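Local coordinates for uncharacterized protein SP1917 (Streptococcus pneumoniae, PDB 3C9P) that is of unknown function but belongs to a family of uncharacterized bacterial proteins and folds as a small, mostly helical single chain, at residues 86-91 with 95-100; 22-27 with 101-106. All coordinates share one frame; numbering follows the deposited sequence. Where two conformers were deposited one is given.

Contact 1 of 2, residues 86-91 with 95-100; sequences EEIDDP and EIRRLD. With EDO (1,2-ethanediol), chain B.
R97, whose aliphatic stem meets I88 across this contact, ends in a guanidinium with one edge against a bound 1,2-ethanediol, probably from the crystallisation liquor: C1 of the diol lies near the guanidinium plane, 3.2 Å from R97 NH1. The same NH1 reaches down the helix to D100 OD2 (2.9 Å), a salt bridge that meets the oxygen nearly head-on but leans 19° from the guanidinium plane. On the other arm, NH2 of R97 is taken by the carbonyl of A3. The second arginine, R98, turns its edge to E95. Its NH1 donates to E95 OE1 in a salt bridge (3.0 Å), and the carboxylate is approached from above its own plane (47° out of it), while E95 OE2 pairs with R73. Between the side chains of I88 and R97 the touch is apolar: I88 CD1 lies 3.5 Å from R97 CG, the two side chains crossing at about a right angle. I88 reaches it through an extended second torsion (chi2 169°), whereas R97 bends there. The other link is through the backbone, where E95 N gives a weak bond to P91 O (3.3 Å) at the first turn of the helix. This is the familiar start of a helix: D90 is the N-cap, with OD1 on the backbone N of L92 and OD2 shared by Y9 and Q6. The loop after strand 83-84 thus folds back along the helix it launches, while on the buried side of that helix E95 and I96 touch F63 of helix 59-64, and L99 touches helices 31-42 and 13-26.

Contact 2 of 2, residues 22-27 with 101-106; sequences AKVERK and KLVDWL
V24 turns its branched side chain toward V103 and L106, residues one turn apart, so this is helix-to-helix packing in miniature: helix 13-26 laid against helix 91-107 inside this mostly helical DUF2200-family protein. The principle it illustrates is that one methyl can serve two partners a turn apart on a neighbouring helix: CG2 of V24 sits between V103 CG1 and L106 CB, while CG1 adds a second approach to L106. In V24, CG1 stands anti to the backbone N (chi1 173°), which leaves CG2 anti to the carbonyl carbon. From that position CG2 makes the tighter approach, 3.5 Å from CG1 of V103. V103 has almost the same first torsion (172°), and it is the methyl anti to its own backbone N that answers; the two valines therefore meet through unlike branches, methyl against methyl, with their side chains at a slant. L106 is met nearer its root. Its CB lies 4.0 Å from V24 CG2 and 4.1 Å from V24 CG1, so the two methyls sit side by side against that carbon.

With the backbones close here, V24 CA being 6.2 Å from L106 CA, a small branched side chain is enough to bridge the gap. No hydrogen bond joins the two segments, and all three touching residues are buried. The same side chains extend the core further: V24 also packs on V34 and L106 on S33, both of helix 31-42, while L106 reaches V115 of helix 112-119 as well. The backbone of helix 91-107 enters the packing too, for CG2 of V24, beyond its meeting with the V103 methyl, comes within 3.9 Å of V103 O.

How the contacts relate
One helix, 91-107, serves both contacts, and their segments follow directly in sequence, 95-100 giving way to 101-106. Contact 1 is local, a loop folded onto the helix it precedes; contact 2 closes a far longer excursion of the chain, within which contact 1 is nested. Their centres lie about 17 Å apart, and apart from that join in the sequence the two sets of segments do not touch. Helix 13-26 touches both halves of helix 91-107: it presents V24 to contact 2, while its L20 meets L99 and D100 in segment 95-100. With the function unknown, neither contact can be tied to an active site. The ethanediol belongs to contact 1 and carries no functional implication by itself.

Contact 1 of 2, residues 86-91 with 95-100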
ATOM      1  N   GLU A  86       0.665   8.113  11.449  1.00 13.42           N
ATOM      2  CA  GLU A  86       1.833   8.222  12.322  1.00 14.43           C
ATOM      3  C   GLU A  86       1.553   7.885  13.810  1.00 14.42           C
ATOM      4  O   GLU A  86       2.487   7.661  14.572  1.00 14.15           O
ATOM      5  CB  GLU A  86       2.476   9.606  12.204  1.00 14.36           C
ATOM      6  CG  GLU A  86       1.561  10.739  12.675  1.00 13.42           C
ATOM      7  CD  GLU A  86       0.741  11.361  11.544  1.00 14.89           C
ATOM      8  OE1 GLU A  86       0.394  10.662  10.571  1.00 14.14           O
ATOM      9  OE2 GLU A  86       0.422  12.564  11.636  1.00 14.63           O
ATOM     10  N   GLU A  87       0.280   7.825  14.200  1.00 14.67           N
ATOM     11  CA  GLU A  87      -0.110   7.473  15.572  1.00 14.92           C
ATOM     12  C   GLU A  87      -0.593   6.039  15.733  1.00 14.91           C
ATOM     13  O   GLU A  87      -1.050   5.655  16.820  1.00 14.56           O
ATOM     14  CB  GLU A  87      -1.185   8.445  16.070  1.00 15.16           C
ATOM     15  CG  GLU A  87      -0.592   9.817  16.333  1.00 17.21           C
ATOM     16  CD  GLU A  87      -1.626  10.876  16.667  1.00 23.05           C
ATOM     17  OE1 GLU A  87      -2.818  10.540  16.890  1.00 23.87           O
ATOM     18  OE2 GLU A  87      -1.226  12.058  16.708  1.00 25.32           O
ATOM     19  N   ILE A  88      -0.509   5.250  14.666  1.00 14.85           N
ATOM     20  CA  ILE A  88      -0.926   3.842  14.729  1.00 15.48           C
ATOM     21  C   ILE A  88       0.109   3.007  15.491  1.00 16.29           C
ATOM     22  O   ILE A  88       1.263   2.894  15.069  1.00 15.88           O
ATOM     23  CB  ILE A  88      -1.197   3.228  13.321  1.00 14.96           C
ATOM     24  CG1 ILE A  88      -2.328   3.991  12.605  1.00 14.81           C
ATOM     25  CG2 ILE A  88      -1.537   1.714  13.443  1.00 14.89           C
ATOM     26  CD1 ILE A  88      -2.476   3.615  11.128  1.00 15.19           C
ATOM     27  N   ASP A  89      -0.327   2.393  16.584  1.00 17.79           N
ATOM     28  CA  ASP A  89       0.578   1.649  17.463  1.00 19.58           C
ATOM     29  C   ASP A  89       1.064   0.324  16.891  1.00 19.67           C
ATOM     30  O   ASP A  89       2.249  -0.019  17.009  1.00 19.77           O
ATOM     31  CB  ASP A  89      -0.093   1.401  18.805  1.00 20.94           C
ATOM     32  CG  ASP A  89       0.094   2.547  19.772  1.00 25.13           C
ATOM     33  OD1 ASP A  89       1.002   3.406  19.557  1.00 30.20           O
ATOM     34  OD2 ASP A  89      -0.681   2.589  20.763  1.00 30.52           O
ATOM     35  N   ASP A  90       0.136  -0.405  16.277  1.00 18.43           N
ATOM     36  CA  ASP A  90       0.414  -1.685  15.657  1.00 18.52           C
ATOM     37  C   ASP A  90       1.256  -1.434  14.398  1.00 18.05           C
ATOM     38  O   ASP A  90       0.765  -0.803  13.444  1.00 17.13           O
ATOM     39  CB  ASP A  90      -0.925  -2.320  15.290  1.00 17.97           C
ATOM     40  CG  ASP A  90      -0.788  -3.730  14.760  1.00 19.01           C
ATOM     41  OD1 ASP A  90       0.304  -4.096  14.274  1.00 16.02           O
ATOM     42  OD2 ASP A  90      -1.807  -4.463  14.818  1.00 17.53           O
ATOM     43  N   PRO A  91       2.519  -1.915  14.392  1.00 17.61           N
ATOM     44  CA  PRO A  91       3.437  -1.629  13.300  1.00 17.04           C
ATOM     45  C   PRO A  91       3.017  -2.230  11.974  1.00 16.50           C
ATOM     46  O   PRO A  91       3.329  -1.670  10.915  1.00 16.06           O
ATOM     47  CB  PRO A  91       4.774  -2.253  13.764  1.00 17.86           C
ATOM     48  CG  PRO A  91       4.415  -3.190  14.849  1.00 18.26           C
ATOM     49  CD  PRO A  91       3.150  -2.703  15.464  1.00 18.00           C
ATOM     50  N   GLU A  95       2.067   0.041   8.390  1.00 13.77           N
ATOM     51  CA  GLU A  95       2.563  -0.142   7.006  1.00 13.92           C
ATOM     52  C   GLU A  95       1.397  -0.312   6.032  1.00 14.09           C
ATOM     53  O   GLU A  95       1.426   0.209   4.918  1.00 13.90           O
ATOM     54  CB  GLU A  95       3.511  -1.356   6.890  1.00 14.37           C
ATOM     55  CG  GLU A  95       4.743  -1.341   7.843  1.00 17.50           C
ATOM     56  CD  GLU A  95       5.646  -0.106   7.693  1.00 18.96           C
ATOM     57  OE1 GLU A  95       5.327   0.803   6.903  1.00 20.52           O
ATOM     58  OE2 GLU A  95       6.696  -0.058   8.375  1.00 18.91           O
ATOM     59  N   ILE A  96       0.377  -1.049   6.463  1.00 13.00           N
ATOM     60  CA  ILE A  96      -0.819  -1.281   5.648  1.00 12.48           C
ATOM     61  C   ILE A  96      -1.498   0.059   5.354  1.00 12.23           C
ATOM     62  O   ILE A  96      -1.902   0.326   4.216  1.00 11.55           O
ATOM     63  CB  ILE A  96      -1.789  -2.258   6.354  1.00 12.07           C
ATOM     64  CG1 ILE A  96      -1.237  -3.695   6.246  1.00 13.33           C
ATOM     65  CG2 ILE A  96      -3.247  -2.128   5.818  1.00 10.50           C
ATOM     66  CD1 ILE A  96      -2.013  -4.803   7.075  1.00 12.46           C
ATOM     67  N   ARG A  97      -1.624   0.896   6.380  1.00 11.71           N
ATOM     68  CA  ARG A  97      -2.284   2.189   6.224  1.00 11.87           C
ATOM     69  C   ARG A  97      -1.429   3.146   5.410  1.00 12.04           C
ATOM     70  O   ARG A  97      -1.972   3.989   4.712  1.00 11.57           O
ATOM     71  CB  ARG A  97      -2.660   2.799   7.574  1.00 12.60           C
ATOM     72  CG  ARG A  97      -3.780   2.028   8.305  1.00 14.12           C
ATOM     73  CD  ARG A  97      -5.085   2.082   7.484  1.00 21.60           C
ATOM     74  NE  ARG A  97      -6.206   1.485   8.204  1.00 27.49           N
ATOM     75  CZ  ARG A  97      -6.922   0.450   7.774  1.00 28.90           C
ATOM     76  NH1 ARG A  97      -6.650  -0.133   6.623  1.00 29.87           N
ATOM     77  NH2 ARG A  97      -7.930   0.002   8.506  1.00 32.39           N
ATOM     78  N   ARG A  98      -0.106   3.009   5.470  1.00 11.03           N
ATOM     79  CA  ARG A  98       0.747   3.822   4.576  1.00 11.80           C
ATOM     80  C   ARG A  98       0.487   3.457   3.113  1.00 11.80           C
ATOM     81  O   ARG A  98       0.379   4.356   2.261  1.00 11.73           O
ATOM     82  CB  ARG A  98       2.234   3.674   4.913  1.00 11.60           C
ATOM     83  CG  ARG A  98       2.642   4.350   6.197  1.00 12.20           C
ATOM     84  CD  ARG A  98       4.073   4.006   6.568  1.00 12.78           C
ATOM     85  NE  ARG A  98       4.473   4.764   7.755  1.00 14.99           N
ATOM     86  CZ  ARG A  98       5.270   4.332   8.724  1.00 16.82           C
ATOM     87  NH1 ARG A  98       5.776   3.105   8.708  1.00 13.53           N
ATOM     88  NH2 ARG A  98       5.558   5.145   9.728  1.00 16.15           N
ATOM     89  N   LEU A  99       0.342   2.166   2.813  1.00 11.31           N
ATOM     90  CA  LEU A  99      -0.089   1.804   1.433  1.00 12.23           C
ATOM     91  C   LEU A  99      -1.462   2.393   1.055  1.00 12.12           C
ATOM     92  O   LEU A  99      -1.656   2.910  -0.066  1.00 11.67           O
ATOM     93  CB  LEU A  99      -0.045   0.289   1.166  1.00 12.40           C
ATOM     94  CG  LEU A  99      -0.413  -0.091  -0.286  1.00 12.25           C
ATOM     95  CD1 LEU A  99       0.550   0.530  -1.293  1.00 13.20           C
ATOM     96  CD2 LEU A  99      -0.493  -1.613  -0.460  1.00 10.28           C
ATOM     97  N   ASP A 100      -2.406   2.344   1.989  1.00 12.26           N
ATOM     98  CA  ASP A 100      -3.733   2.921   1.726  1.00 12.92           C
ATOM     99  C   ASP A 100      -3.634   4.394   1.364  1.00 13.01           C
ATOM    100  O   ASP A 100      -4.394   4.865   0.501  1.00 12.88           O
ATOM    101  CB  ASP A 100      -4.686   2.766   2.898  1.00 12.31           C
ATOM    102  CG  ASP A 100      -5.148   1.314   3.111  1.00 16.77           C
ATOM    103  OD1 ASP A 100      -5.388   0.560   2.143  1.00 18.84           O
ATOM    104  OD2 ASP A 100      -5.300   0.933   4.280  1.00 18.83           O
TER
HETATM  105  C1  EDO B 201      -6.849  -1.894   4.000  1.00 37.16           C
HETATM  106  O1  EDO B 201      -8.017  -1.171   3.612  1.00 38.54           O
HETATM  107  C2  EDO B 201      -6.472  -2.827   2.865  1.00 37.04           C
HETATM  108  O2  EDO B 201      -7.098  -2.366   1.667  1.00 36.60           O

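Contact 2 of 2, residues 22-27 with 101-106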
ATOM      1  N   ALA A  22      -9.213  -1.944  -7.884  1.00 15.52           N
ATOM      2  CA  ALA A  22     -10.554  -1.588  -8.344  1.00 15.16           C
ATOM      3  C   ALA A  22     -10.913  -0.151  -7.959  1.00 15.10           C
ATOM      4  O   ALA A  22     -11.515   0.536  -8.756  1.00 14.21           O
ATOM      5  CB  ALA A  22     -11.588  -2.564  -7.818  1.00 15.51           C
ATOM      6  N   LYS A  23     -10.568   0.263  -6.728  1.00 15.17           N
ATOM      7  CA  LYS A  23     -10.769   1.639  -6.265  0.50 15.42           C
ATOM      8  C   LYS A  23     -10.088   2.620  -7.207  1.00 15.18           C
ATOM      9  O   LYS A  23     -10.684   3.620  -7.621  1.00 15.08           O
ATOM     10  CB  LYS A  23     -10.185   1.817  -4.852  0.50 16.05           C
ATOM     11  CG  LYS A  23     -10.958   1.097  -3.766  0.50 17.43           C
ATOM     12  CD  LYS A  23     -10.074   0.733  -2.584  0.50 20.65           C
ATOM     13  CE  LYS A  23     -10.794  -0.225  -1.633  0.50 21.10           C
ATOM     14  NZ  LYS A  23      -9.814  -0.989  -0.799  0.50 17.13           N
ATOM     15  N   VAL A  24      -8.828   2.335  -7.544  1.00 13.78           N
ATOM     16  CA  VAL A  24      -8.088   3.239  -8.417  1.00 13.68           C
ATOM     17  C   VAL A  24      -8.655   3.244  -9.841  1.00 12.74           C
ATOM     18  O   VAL A  24      -8.812   4.307 -10.456  1.00 13.12           O
ATOM     19  CB  VAL A  24      -6.582   2.910  -8.403  1.00 13.61           C
ATOM     20  CG1 VAL A  24      -5.832   3.746  -9.437  1.00 14.39           C
ATOM     21  CG2 VAL A  24      -6.020   3.162  -6.998  1.00 15.28           C
ATOM     22  N   GLU A  25      -8.990   2.074 -10.366  1.00 12.31           N
ATOM     23  CA  GLU A  25      -9.548   2.019 -11.730  1.00 12.87           C
ATOM     24  C   GLU A  25     -10.889   2.703 -11.832  1.00 12.94           C
ATOM     25  O   GLU A  25     -11.171   3.348 -12.850  1.00 13.15           O
ATOM     26  CB  GLU A  25      -9.611   0.583 -12.241  1.00 13.41           C
ATOM     27  CG  GLU A  25      -8.197   0.034 -12.522  1.00 15.33           C
ATOM     28  CD  GLU A  25      -8.219  -1.281 -13.307  1.00 19.21           C
ATOM     29  OE1 GLU A  25      -9.270  -1.935 -13.348  1.00 19.04           O
ATOM     30  OE2 GLU A  25      -7.189  -1.647 -13.898  1.00 22.75           O
ATOM     31  N   ARG A  26     -11.722   2.571 -10.794  1.00 12.83           N
ATOM     32  CA  ARG A  26     -13.030   3.258 -10.743  1.00 14.19           C
ATOM     33  C   ARG A  26     -12.904   4.778 -10.831  1.00 13.93           C
ATOM     34  O   ARG A  26     -13.842   5.484 -11.267  1.00 13.96           O
ATOM     35  CB  ARG A  26     -13.805   2.858  -9.466  1.00 14.01           C
ATOM     36  CG  ARG A  26     -14.497   1.479  -9.609  1.00 16.76           C
ATOM     37  CD  ARG A  26     -15.567   1.240  -8.541  1.00 16.88           C
ATOM     38  NE  ARG A  26     -15.010   1.371  -7.190  1.00 21.40           N
ATOM     39  CZ  ARG A  26     -14.530   0.354  -6.475  1.00 21.74           C
ATOM     40  NH1 ARG A  26     -14.549  -0.885  -6.968  1.00 22.09           N
ATOM     41  NH2 ARG A  26     -14.042   0.578  -5.257  1.00 20.27           N
ATOM     42  N   LYS A  27     -11.743   5.278 -10.424  1.00 14.48           N
ATOM     43  CA  LYS A  27     -11.459   6.718 -10.498  1.00 15.82           C
ATOM     44  C   LYS A  27     -10.544   7.093 -11.654  1.00 16.10           C
ATOM     45  O   LYS A  27      -9.939   8.178 -11.647  1.00 17.22           O
ATOM     46  CB  LYS A  27     -10.890   7.227  -9.169  1.00 15.54           C
ATOM     47  CG  LYS A  27     -11.794   6.958  -7.965  1.00 15.39           C
ATOM     48  CD  LYS A  27     -13.183   7.541  -8.214  1.00 16.09           C
ATOM     49  CE  LYS A  27     -14.109   7.364  -7.015  1.00 14.27           C
ATOM     50  NZ  LYS A  27     -15.485   7.920  -7.374  1.00 13.37           N
ATOM     51  N   LYS A 101      -2.744   5.128   2.047  1.00 12.22           N
ATOM     52  CA  LYS A 101      -2.520   6.549   1.763  1.00 12.08           C
ATOM     53  C   LYS A 101      -1.958   6.740   0.349  1.00 11.50           C
ATOM     54  O   LYS A 101      -2.420   7.622  -0.386  1.00 10.57           O
ATOM     55  CB  LYS A 101      -1.581   7.179   2.821  1.00 11.94           C
ATOM     56  CG  LYS A 101      -1.402   8.692   2.724  1.00 13.51           C
ATOM     57  CD  LYS A 101      -2.712   9.421   2.964  1.00 15.74           C
ATOM     58  CE  LYS A 101      -2.476  10.798   3.549  1.00 19.68           C
ATOM     59  NZ  LYS A 101      -3.809  11.475   3.672  1.00 21.25           N
ATOM     60  N   LEU A 102      -0.981   5.912  -0.040  1.00 10.26           N
ATOM     61  CA  LEU A 102      -0.394   6.024  -1.384  1.00 11.65           C
ATOM     62  C   LEU A 102      -1.444   5.762  -2.472  1.00 11.84           C
ATOM     63  O   LEU A 102      -1.473   6.445  -3.494  1.00 12.15           O
ATOM     64  CB  LEU A 102       0.810   5.073  -1.565  1.00 11.37           C
ATOM     65  CG  LEU A 102       1.973   5.230  -0.567  1.00 11.65           C
ATOM     66  CD1 LEU A 102       3.069   4.133  -0.758  1.00  9.60           C
ATOM     67  CD2 LEU A 102       2.591   6.627  -0.705  1.00 12.30           C
ATOM     68  N   VAL A 103      -2.309   4.783  -2.217  1.00 11.00           N
ATOM     69  CA  VAL A 103      -3.361   4.400  -3.134  1.00 11.93           C
ATOM     70  C   VAL A 103      -4.430   5.487  -3.151  1.00 12.27           C
ATOM     71  O   VAL A 103      -5.020   5.759  -4.197  1.00 12.81           O
ATOM     72  CB  VAL A 103      -3.979   3.030  -2.757  1.00 11.79           C
ATOM     73  CG1 VAL A 103      -5.184   2.736  -3.605  1.00 14.28           C
ATOM     74  CG2 VAL A 103      -2.943   1.922  -3.009  1.00 11.88           C
ATOM     75  N   ASP A 104      -4.666   6.117  -2.005  1.00 12.30           N
ATOM     76  CA  ASP A 104      -5.599   7.265  -1.996  1.00 13.00           C
ATOM     77  C   ASP A 104      -5.128   8.382  -2.926  1.00 12.92           C
ATOM     78  O   ASP A 104      -5.940   8.926  -3.687  1.00 13.48           O
ATOM     79  CB  ASP A 104      -5.835   7.783  -0.596  1.00 12.48           C
ATOM     80  CG  ASP A 104      -7.119   8.616  -0.497  1.00 15.74           C
ATOM     81  OD1 ASP A 104      -8.173   8.208  -1.048  1.00 16.53           O
ATOM     82  OD2 ASP A 104      -7.046   9.679   0.138  1.00 19.37           O
ATOM     83  N   TRP A 105      -3.830   8.697  -2.917  1.00 13.54           N
ATOM     84  CA  TRP A 105      -3.291   9.653  -3.896  1.00 13.66           C
ATOM     85  C   TRP A 105      -3.591   9.232  -5.337  1.00 12.62           C
ATOM     86  O   TRP A 105      -3.967  10.063  -6.137  1.00 12.21           O
ATOM     87  CB  TRP A 105      -1.784   9.896  -3.734  1.00 14.51           C
ATOM     88  CG  TRP A 105      -1.409  10.691  -2.521  1.00 14.53           C
ATOM     89  CD1 TRP A 105      -0.664  10.246  -1.447  1.00 15.31           C
ATOM     90  CD2 TRP A 105      -1.731  12.063  -2.249  1.00 14.57           C
ATOM     91  NE1 TRP A 105      -0.514  11.261  -0.528  1.00 14.66           N
ATOM     92  CE2 TRP A 105      -1.163  12.383  -0.986  1.00 15.06           C
ATOM     93  CE3 TRP A 105      -2.455  13.051  -2.939  1.00 16.14           C
ATOM     94  CZ2 TRP A 105      -1.287  13.651  -0.402  1.00 17.34           C
ATOM     95  CZ3 TRP A 105      -2.593  14.333  -2.347  1.00 17.48           C
ATOM     96  CH2 TRP A 105      -2.005  14.616  -1.083  1.00 16.66           C
ATOM     97  N   LEU A 106      -3.401   7.953  -5.661  1.00 12.32           N
ATOM     98  CA  LEU A 106      -3.726   7.451  -7.004  1.00 12.10           C
ATOM     99  C   LEU A 106      -5.217   7.608  -7.365  1.00 13.00           C
ATOM    100  O   LEU A 106      -5.541   8.000  -8.506  1.00 13.67           O
ATOM    101  CB  LEU A 106      -3.261   5.995  -7.183  1.00 11.73           C
ATOM    102  CG  LEU A 106      -1.783   5.702  -6.893  1.00 10.73           C
ATOM    103  CD1 LEU A 106      -1.481   4.210  -7.035  1.00  9.90           C
ATOM    104  CD2 LEU A 106      -0.890   6.511  -7.803  1.00  8.81           C
TER